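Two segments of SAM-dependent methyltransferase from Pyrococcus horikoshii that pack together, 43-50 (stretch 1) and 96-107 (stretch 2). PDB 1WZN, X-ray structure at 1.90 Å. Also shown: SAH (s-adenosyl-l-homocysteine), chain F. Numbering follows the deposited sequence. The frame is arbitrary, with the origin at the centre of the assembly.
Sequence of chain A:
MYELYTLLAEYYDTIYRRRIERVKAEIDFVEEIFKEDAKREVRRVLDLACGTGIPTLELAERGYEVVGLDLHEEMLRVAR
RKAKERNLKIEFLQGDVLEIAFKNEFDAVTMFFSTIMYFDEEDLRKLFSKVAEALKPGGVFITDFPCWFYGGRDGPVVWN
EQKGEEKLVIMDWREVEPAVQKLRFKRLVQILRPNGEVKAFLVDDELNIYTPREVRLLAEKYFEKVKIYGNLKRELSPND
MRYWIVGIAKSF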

ATOM      1  N   ARG A  43      -4.666  41.681  25.696  1.00 21.10           N
ATOM      2  CA  ARG A  43      -6.082  41.926  25.950  1.00 20.82           C
ATOM      3  C   ARG A  43      -6.903  41.968  24.666  1.00 19.07           C
ATOM      4  O   ARG A  43      -7.962  41.352  24.587  1.00 20.59           O
ATOM      5  N   ARG A  44      -6.413  42.702  23.669  1.00 17.55           N
ATOM      6  CA  ARG A  44      -7.110  42.858  22.394  1.00 17.41           C
ATOM      7  C   ARG A  44      -6.445  42.004  21.312  1.00 17.57           C
ATOM      8  O   ARG A  44      -5.251  42.147  21.028  1.00 16.57           O
ATOM      9  N   VAL A  45      -7.240  41.124  20.711  1.00 17.58           N
ATOM     10  CA  VAL A  45      -6.755  40.188  19.696  1.00 16.43           C
ATOM     11  C   VAL A  45      -7.484  40.327  18.368  1.00 15.46           C
ATOM     12  O   VAL A  45      -8.697  40.484  18.339  1.00 13.75           O
ATOM     13  N   LEU A  46      -6.730  40.266  17.274  1.00 14.10           N
ATOM     14  CA  LEU A  46      -7.295  40.332  15.931  1.00 13.40           C
ATOM     15  C   LEU A  46      -7.191  38.903  15.407  1.00 13.39           C
ATOM     16  O   LEU A  46      -6.086  38.375  15.288  1.00 13.85           O
ATOM     17  N   ASP A  47      -8.324  38.273  15.117  1.00 13.12           N
ATOM     18  CA  ASP A  47      -8.305  36.905  14.606  1.00 12.89           C
ATOM     19  C   ASP A  47      -8.605  36.946  13.104  1.00 13.10           C
ATOM     20  O   ASP A  47      -9.747  37.134  12.695  1.00 12.68           O
ATOM     21  N   LEU A  48      -7.558  36.776  12.296  1.00 13.12           N
ATOM     22  CA  LEU A  48      -7.651  36.826  10.835  1.00 12.47           C
ATOM     23  C   LEU A  48      -8.187  35.533  10.213  1.00 13.85           C
ATOM     24  O   LEU A  48      -7.798  34.443  10.619  1.00 14.46           O
ATOM     25  N   ALA A  49      -9.045  35.679   9.202  1.00 14.78           N
ATOM     26  CA  ALA A  49      -9.688  34.548   8.523  1.00 14.24           C
ATOM     27  C   ALA A  49     -10.343  33.711   9.614  1.00 14.83           C
ATOM     28  O   ALA A  49     -10.125  32.504   9.718  1.00 14.18           O
ATOM     29  N   CYS A  50     -11.169  34.380  10.419  1.00 14.08           N
ATOM     30  CA  CYS A  50     -11.838  33.761  11.561  1.00 13.98           C
ATOM     31  C   CYS A  50     -12.908  32.716  11.289  1.00 13.47           C
ATOM     32  O   CYS A  50     -13.320  32.018  12.214  1.00 13.12           O
ATOM     33  N   ASP A  96     -10.553  41.210   3.192  1.00 18.04           N
ATOM     34  CA  ASP A  96      -9.412  40.386   2.810  1.00 17.80           C
ATOM     35  C   ASP A  96      -8.291  40.666   3.814  1.00 18.00           C
ATOM     36  O   ASP A  96      -7.981  41.833   4.093  1.00 17.06           O
ATOM     37  N   VAL A  97      -7.687  39.615   4.364  1.00 15.91           N
ATOM     38  CA  VAL A  97      -6.600  39.794   5.322  1.00 16.48           C
ATOM     39  C   VAL A  97      -5.412  40.527   4.699  1.00 18.56           C
ATOM     40  O   VAL A  97      -4.647  41.186   5.408  1.00 18.66           O
ATOM     41  N   LEU A  98      -5.254  40.417   3.382  1.00 17.78           N
ATOM     42  CA  LEU A  98      -4.138  41.078   2.707  1.00 19.97           C
ATOM     43  C   LEU A  98      -4.350  42.578   2.568  1.00 20.42           C
ATOM     44  O   LEU A  98      -3.457  43.301   2.124  1.00 22.97           O
ATOM     45  N   GLU A  99      -5.531  43.045   2.950  1.00 21.22           N
ATOM     46  CA  GLU A  99      -5.851  44.459   2.841  1.00 22.13           C
ATOM     47  C   GLU A  99      -6.095  45.145   4.178  1.00 22.01           C
ATOM     48  O   GLU A  99      -6.608  46.264   4.212  1.00 21.16           O
ATOM     49  N   ILE A 100      -5.746  44.491   5.282  1.00 20.67           N
ATOM     50  CA  ILE A 100      -5.964  45.127   6.574  1.00 18.81           C
ATOM     51  C   ILE A 100      -5.086  46.368   6.665  1.00 20.69           C
ATOM     52  O   ILE A 100      -4.032  46.442   6.027  1.00 18.73           O
ATOM     53  N   ALA A 101      -5.524  47.344   7.454  1.00 19.23           N
ATOM     54  CA  ALA A 101      -4.768  48.582   7.602  1.00 21.79           C
ATOM     55  C   ALA A 101      -4.661  49.025   9.056  1.00 21.95           C
ATOM     56  O   ALA A 101      -4.485  50.213   9.344  1.00 24.20           O
ATOM     57  N   PHE A 102      -4.763  48.069   9.972  1.00 20.45           N
ATOM     58  CA  PHE A 102      -4.665  48.376  11.391  1.00 20.41           C
ATOM     59  C   PHE A 102      -3.247  48.834  11.688  1.00 21.37           C
ATOM     60  O   PHE A 102      -2.285  48.309  11.125  1.00 20.16           O
ATOM     61  N   LYS A 103      -3.114  49.809  12.579  1.00 19.68           N
ATOM     62  CA  LYS A 103      -1.798  50.331  12.906  1.00 21.22           C
ATOM     63  C   LYS A 103      -1.466  50.239  14.385  1.00 22.18           C
ATOM     64  O   LYS A 103      -1.996  51.005  15.201  1.00 19.55           O
ATOM     65  N   ASN A 104      -0.590  49.295  14.716  1.00 18.35           N
ATOM     66  CA  ASN A 104      -0.129  49.089  16.083  1.00 19.95           C
ATOM     67  C   ASN A 104      -1.262  49.217  17.097  1.00 20.98           C
ATOM     68  O   ASN A 104      -1.192  50.019  18.032  1.00 19.25           O
ATOM     69  N   GLU A 105      -2.305  48.411  16.924  1.00 21.01           N
ATOM     70  CA  GLU A 105      -3.436  48.495  17.834  1.00 21.68           C
ATOM     71  C   GLU A 105      -3.922  47.179  18.434  1.00 20.21           C
ATOM     72  O   GLU A 105      -4.923  47.157  19.144  1.00 16.97           O
ATOM     73  N   PHE A 106      -3.215  46.087  18.156  1.00 16.73           N
ATOM     74  CA  PHE A 106      -3.586  44.788  18.711  1.00 16.55           C
ATOM     75  C   PHE A 106      -2.432  44.206  19.512  1.00 15.93           C
ATOM     76  O   PHE A 106      -1.266  44.344  19.125  1.00 16.42           O
ATOM     77  N   ASP A 107      -2.753  43.578  20.640  1.00 14.63           N
ATOM     78  CA  ASP A 107      -1.732  42.963  21.481  1.00 14.03           C
ATOM     79  C   ASP A 107      -1.297  41.647  20.858  1.00 15.25           C
ATOM     80  O   ASP A 107      -0.180  41.180  21.077  1.00 14.40           O
TER

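Contact begins where the backbone of stretch 1 meets a single carboxylate. Arg43 N and Arg44 N both donate to Asp107 OD2, each at 2.9 Å, with N-H...O angles of 154° and 176°; Asp107 (chi1 m) points toward stretch 1, and its own N returns a bond to Arg44 O at 2.9 Å. Arg43 (m, t, t) points sideways and its end leads off from stretch 2. The side chain of Arg44 runs extended (t, t, t), which brings its guanidinium alongside Phe106: Phe106 CE1 lies over one face of the guanidinium, 3.5 Å from Arg44 NE. Beyond it, Arg44 NH2 and Glu105 OE2 form a long salt bridge of 3.8 Å.

Val45 points away, so only its backbone nears the Phe106 ring. Leu46 (t, p) points toward stretch 2, and its CB sits 3.5 Å from the centroid of the Phe106 ring, 5° off the normal, a CH-pi contact over the face. Leu46 CD2 reaches Phe102 CD2 at 3.7 Å. Asp47 is out of reach. Leu48 (m, t) points in again, as strand alternation predicts, placing CB 3.7 Å from Val97 CG1 and CD2 4.1 Å from Ile100 CG2.

At the ligand, Ala49 O accepts from SAH N (2.9 Å), while Val97 N donates to SAH N1 (3.0 Å) and Asp96 OD1 accepts from SAH N6 (2.9 Å), so both stretches hold the cofactor product.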

ATOM      1  CB  ARG A  43      -6.262  43.258  26.687  1.00 24.22           C
ATOM      2  CG  ARG A  43      -5.674  43.299  28.091  1.00 32.66           C
ATOM      3  CD  ARG A  43      -5.717  44.720  28.638  1.00 38.95           C
ATOM      4  NE  ARG A  43      -5.213  44.815  30.004  1.00 44.88           N
ATOM      5  CZ  ARG A  43      -5.837  44.318  31.070  1.00 47.89           C
ATOM      6  NH1 ARG A  43      -6.995  43.686  30.929  1.00 48.68           N
ATOM      7  NH2 ARG A  43      -5.306  44.461  32.278  1.00 48.92           N
ATOM      8  CB  ARG A  44      -7.119  44.341  21.996  1.00 18.19           C
ATOM      9  CG  ARG A  44      -8.007  44.705  20.798  1.00 19.68           C
ATOM     10  CD  ARG A  44      -8.139  46.231  20.715  1.00 25.98           C
ATOM     11  NE  ARG A  44      -8.482  46.746  19.386  1.00 32.60           N
ATOM     12  CZ  ARG A  44      -9.703  46.762  18.858  1.00 35.57           C
ATOM     13  NH1 ARG A  44     -10.738  46.279  19.535  1.00 36.83           N
ATOM     14  NH2 ARG A  44      -9.897  47.293  17.654  1.00 34.05           N
ATOM     15  CB  VAL A  45      -6.954  38.734  20.176  1.00 17.44           C
ATOM     16  CG1 VAL A  45      -6.387  37.754  19.160  1.00 16.18           C
ATOM     17  CG2 VAL A  45      -6.293  38.538  21.537  1.00 19.08           C
ATOM     18  CB  LEU A  46      -6.467  41.257  15.028  1.00 12.86           C
ATOM     19  CG  LEU A  46      -6.815  41.237  13.530  1.00 12.90           C
ATOM     20  CD1 LEU A  46      -8.241  41.704  13.320  1.00 16.77           C
ATOM     21  CD2 LEU A  46      -5.851  42.136  12.758  1.00 16.95           C
ATOM     22  CB  ASP A  47      -9.338  36.045  15.352  1.00 12.35           C
ATOM     23  CG  ASP A  47      -9.269  34.581  14.954  1.00 13.68           C
ATOM     24  OD1 ASP A  47      -8.149  34.113  14.649  1.00 13.23           O
ATOM     25  OD2 ASP A  47     -10.319  33.903  14.952  1.00 14.37           O
ATOM     26  CB  LEU A  48      -6.265  37.145  10.253  1.00 13.80           C
ATOM     27  CG  LEU A  48      -5.605  38.455  10.738  1.00 13.79           C
ATOM     28  CD1 LEU A  48      -4.153  38.509  10.259  1.00 16.24           C
ATOM     29  CD2 LEU A  48      -6.366  39.657  10.203  1.00 15.05           C
ATOM     30  CB  ALA A  49      -8.658  33.725   7.740  1.00 12.18           C
ATOM     31  CB  CYS A  50     -12.441  34.848  12.461  1.00 15.07           C
ATOM     32  SG  CYS A  50     -13.762  35.782  11.672  1.00 14.62           S
ATOM     33  CB  ASP A  96      -8.965  40.798   1.403  1.00 19.68           C
ATOM     34  CG  ASP A  96      -7.931  39.862   0.804  1.00 22.59           C
ATOM     35  OD1 ASP A  96      -7.143  39.253   1.556  1.00 19.88           O
ATOM     36  OD2 ASP A  96      -7.897  39.758  -0.438  1.00 27.87           O
ATOM     37  CB  VAL A  97      -6.072  38.443   5.891  1.00 16.01           C
ATOM     38  CG1 VAL A  97      -7.167  37.736   6.679  1.00 16.95           C
ATOM     39  CG2 VAL A  97      -5.554  37.555   4.767  1.00 14.58           C
ATOM     40  CB  LEU A  98      -3.913  40.466   1.323  1.00 18.44           C
ATOM     41  CG  LEU A  98      -3.575  38.974   1.306  1.00 18.39           C
ATOM     42  CD1 LEU A  98      -3.410  38.506  -0.132  1.00 18.92           C
ATOM     43  CD2 LEU A  98      -2.301  38.717   2.101  1.00 18.75           C
ATOM     44  CB  GLU A  99      -7.077  44.643   1.944  1.00 25.05           C
ATOM     45  CG  GLU A  99      -6.825  44.347   0.472  1.00 29.81           C
ATOM     46  CD  GLU A  99      -8.111  44.223  -0.330  1.00 35.24           C
ATOM     47  OE1 GLU A  99      -9.119  44.854   0.051  1.00 36.54           O
ATOM     48  OE2 GLU A  99      -8.109  43.501  -1.352  1.00 38.38           O
ATOM     49  CB  ILE A 100      -5.645  44.189   7.764  1.00 18.47           C
ATOM     50  CG1 ILE A 100      -4.177  43.747   7.724  1.00 18.46           C
ATOM     51  CG2 ILE A 100      -6.593  42.991   7.746  1.00 18.43           C
ATOM     52  CD1 ILE A 100      -3.762  42.916   8.934  1.00 16.70           C
ATOM     53  CB  ALA A 101      -5.412  49.683   6.762  1.00 22.65           C
ATOM     54  CB  PHE A 102      -5.011  47.138  12.214  1.00 20.85           C
ATOM     55  CG  PHE A 102      -6.396  46.626  11.962  1.00 21.03           C
ATOM     56  CD1 PHE A 102      -7.506  47.374  12.351  1.00 21.69           C
ATOM     57  CD2 PHE A 102      -6.595  45.414  11.318  1.00 20.02           C
ATOM     58  CE1 PHE A 102      -8.797  46.917  12.099  1.00 22.79           C
ATOM     59  CE2 PHE A 102      -7.875  44.947  11.060  1.00 21.28           C
ATOM     60  CZ  PHE A 102      -8.984  45.701  11.452  1.00 23.45           C
ATOM     61  CB  LYS A 103      -1.688  51.791  12.451  1.00 25.02           C
ATOM     62  CG  LYS A 103      -2.032  52.003  10.987  1.00 28.90           C
ATOM     63  CD  LYS A 103      -1.026  51.319  10.072  1.00 31.88           C
ATOM     64  CE  LYS A 103      -1.525  51.299   8.633  1.00 35.31           C
ATOM     65  NZ  LYS A 103      -2.025  52.639   8.207  1.00 38.67           N
ATOM     66  CB  ASN A 104       0.982  50.102  16.372  1.00 22.46           C
ATOM     67  CG  ASN A 104       1.922  50.274  15.182  1.00 25.82           C
ATOM     68  OD1 ASN A 104       1.797  51.223  14.397  1.00 24.91           O
ATOM     69  ND2 ASN A 104       2.851  49.331  15.024  1.00 26.91           N
ATOM     70  CB  GLU A 105      -4.589  49.221  17.142  1.00 26.50           C
ATOM     71  CG  GLU A 105      -5.161  48.512  15.932  1.00 26.13           C
ATOM     72  CD  GLU A 105      -6.180  49.377  15.211  1.00 31.28           C
ATOM     73  OE1 GLU A 105      -5.777  50.211  14.364  1.00 33.97           O
ATOM     74  OE2 GLU A 105      -7.384  49.238  15.508  1.00 30.62           O
ATOM     75  CB  PHE A 106      -3.983  43.821  17.590  1.00 15.81           C
ATOM     76  CG  PHE A 106      -5.319  44.121  16.987  1.00 15.69           C
ATOM     77  CD1 PHE A 106      -6.492  43.798  17.669  1.00 15.88           C
ATOM     78  CD2 PHE A 106      -5.413  44.761  15.759  1.00 14.27           C
ATOM     79  CE1 PHE A 106      -7.738  44.113  17.134  1.00 14.88           C
ATOM     80  CE2 PHE A 106      -6.659  45.082  15.213  1.00 14.29           C
ATOM     81  CZ  PHE A 106      -7.824  44.756  15.906  1.00 14.87           C
ATOM     82  CB  ASP A 107      -2.271  42.687  22.883  1.00 15.78           C
ATOM     83  CG  ASP A 107      -2.741  43.943  23.581  1.00 15.20           C
ATOM     84  OD1 ASP A 107      -1.984  44.933  23.578  1.00 15.23           O
ATOM     85  OD2 ASP A 107      -3.856  43.926  24.133  1.00 15.82           O
TER
HETATM   86  N   SAH F1001      -9.953  30.339  11.686  1.00 16.53           N
HETATM   87  CA  SAH F1001     -11.187  29.471  11.465  1.00 16.95           C
HETATM   88  CB  SAH F1001     -11.487  29.084  10.042  1.00 18.90           C
HETATM   89  CG  SAH F1001     -10.508  28.258   9.224  1.00 17.92           C
HETATM   90  SD  SAH F1001     -11.252  28.114   7.536  1.00 17.57           S
HETATM   91  C   SAH F1001     -10.993  28.187  12.392  1.00 18.08           C
HETATM   92  O   SAH F1001      -9.971  28.076  13.094  1.00 17.25           O
HETATM   93  OXT SAH F1001     -11.956  27.323  12.359  1.00 20.54           O
HETATM   94  C5' SAH F1001     -10.300  29.203   6.548  1.00 16.16           C
HETATM   95  C4' SAH F1001     -10.956  30.669   6.501  1.00 15.87           C
HETATM   96  O4' SAH F1001     -10.068  31.382   5.633  1.00 17.24           O
HETATM   97  C3' SAH F1001     -12.304  30.771   5.827  1.00 17.57           C
HETATM   98  O3' SAH F1001     -13.285  31.265   6.740  1.00 16.94           O
HETATM   99  C2' SAH F1001     -12.016  31.719   4.590  1.00 15.43           C
HETATM  100  O2' SAH F1001     -13.138  32.521   4.247  1.00 18.24           O
HETATM  101  C1' SAH F1001     -10.809  32.506   5.069  1.00 15.89           C
HETATM  102  N9  SAH F1001     -10.039  33.102   4.144  1.00 17.41           N
HETATM  103  C8  SAH F1001      -9.321  32.620   3.058  1.00 17.36           C
HETATM  104  N7  SAH F1001      -8.677  33.511   2.379  1.00 17.55           N
HETATM  105  C5  SAH F1001      -8.968  34.735   3.044  1.00 17.74           C
HETATM  106  C6  SAH F1001      -8.548  36.080   2.774  1.00 17.62           C
HETATM  107  N6  SAH F1001      -7.744  36.420   1.757  1.00 17.64           N
HETATM  108  N1  SAH F1001      -9.037  37.026   3.652  1.00 15.44           N
HETATM  109  C2  SAH F1001      -9.857  36.721   4.698  1.00 17.18           C
HETATM  110  N3  SAH F1001     -10.280  35.440   4.989  1.00 16.44           N
HETATM  111  C4  SAH F1001      -9.800  34.504   4.124  1.00 16.93           C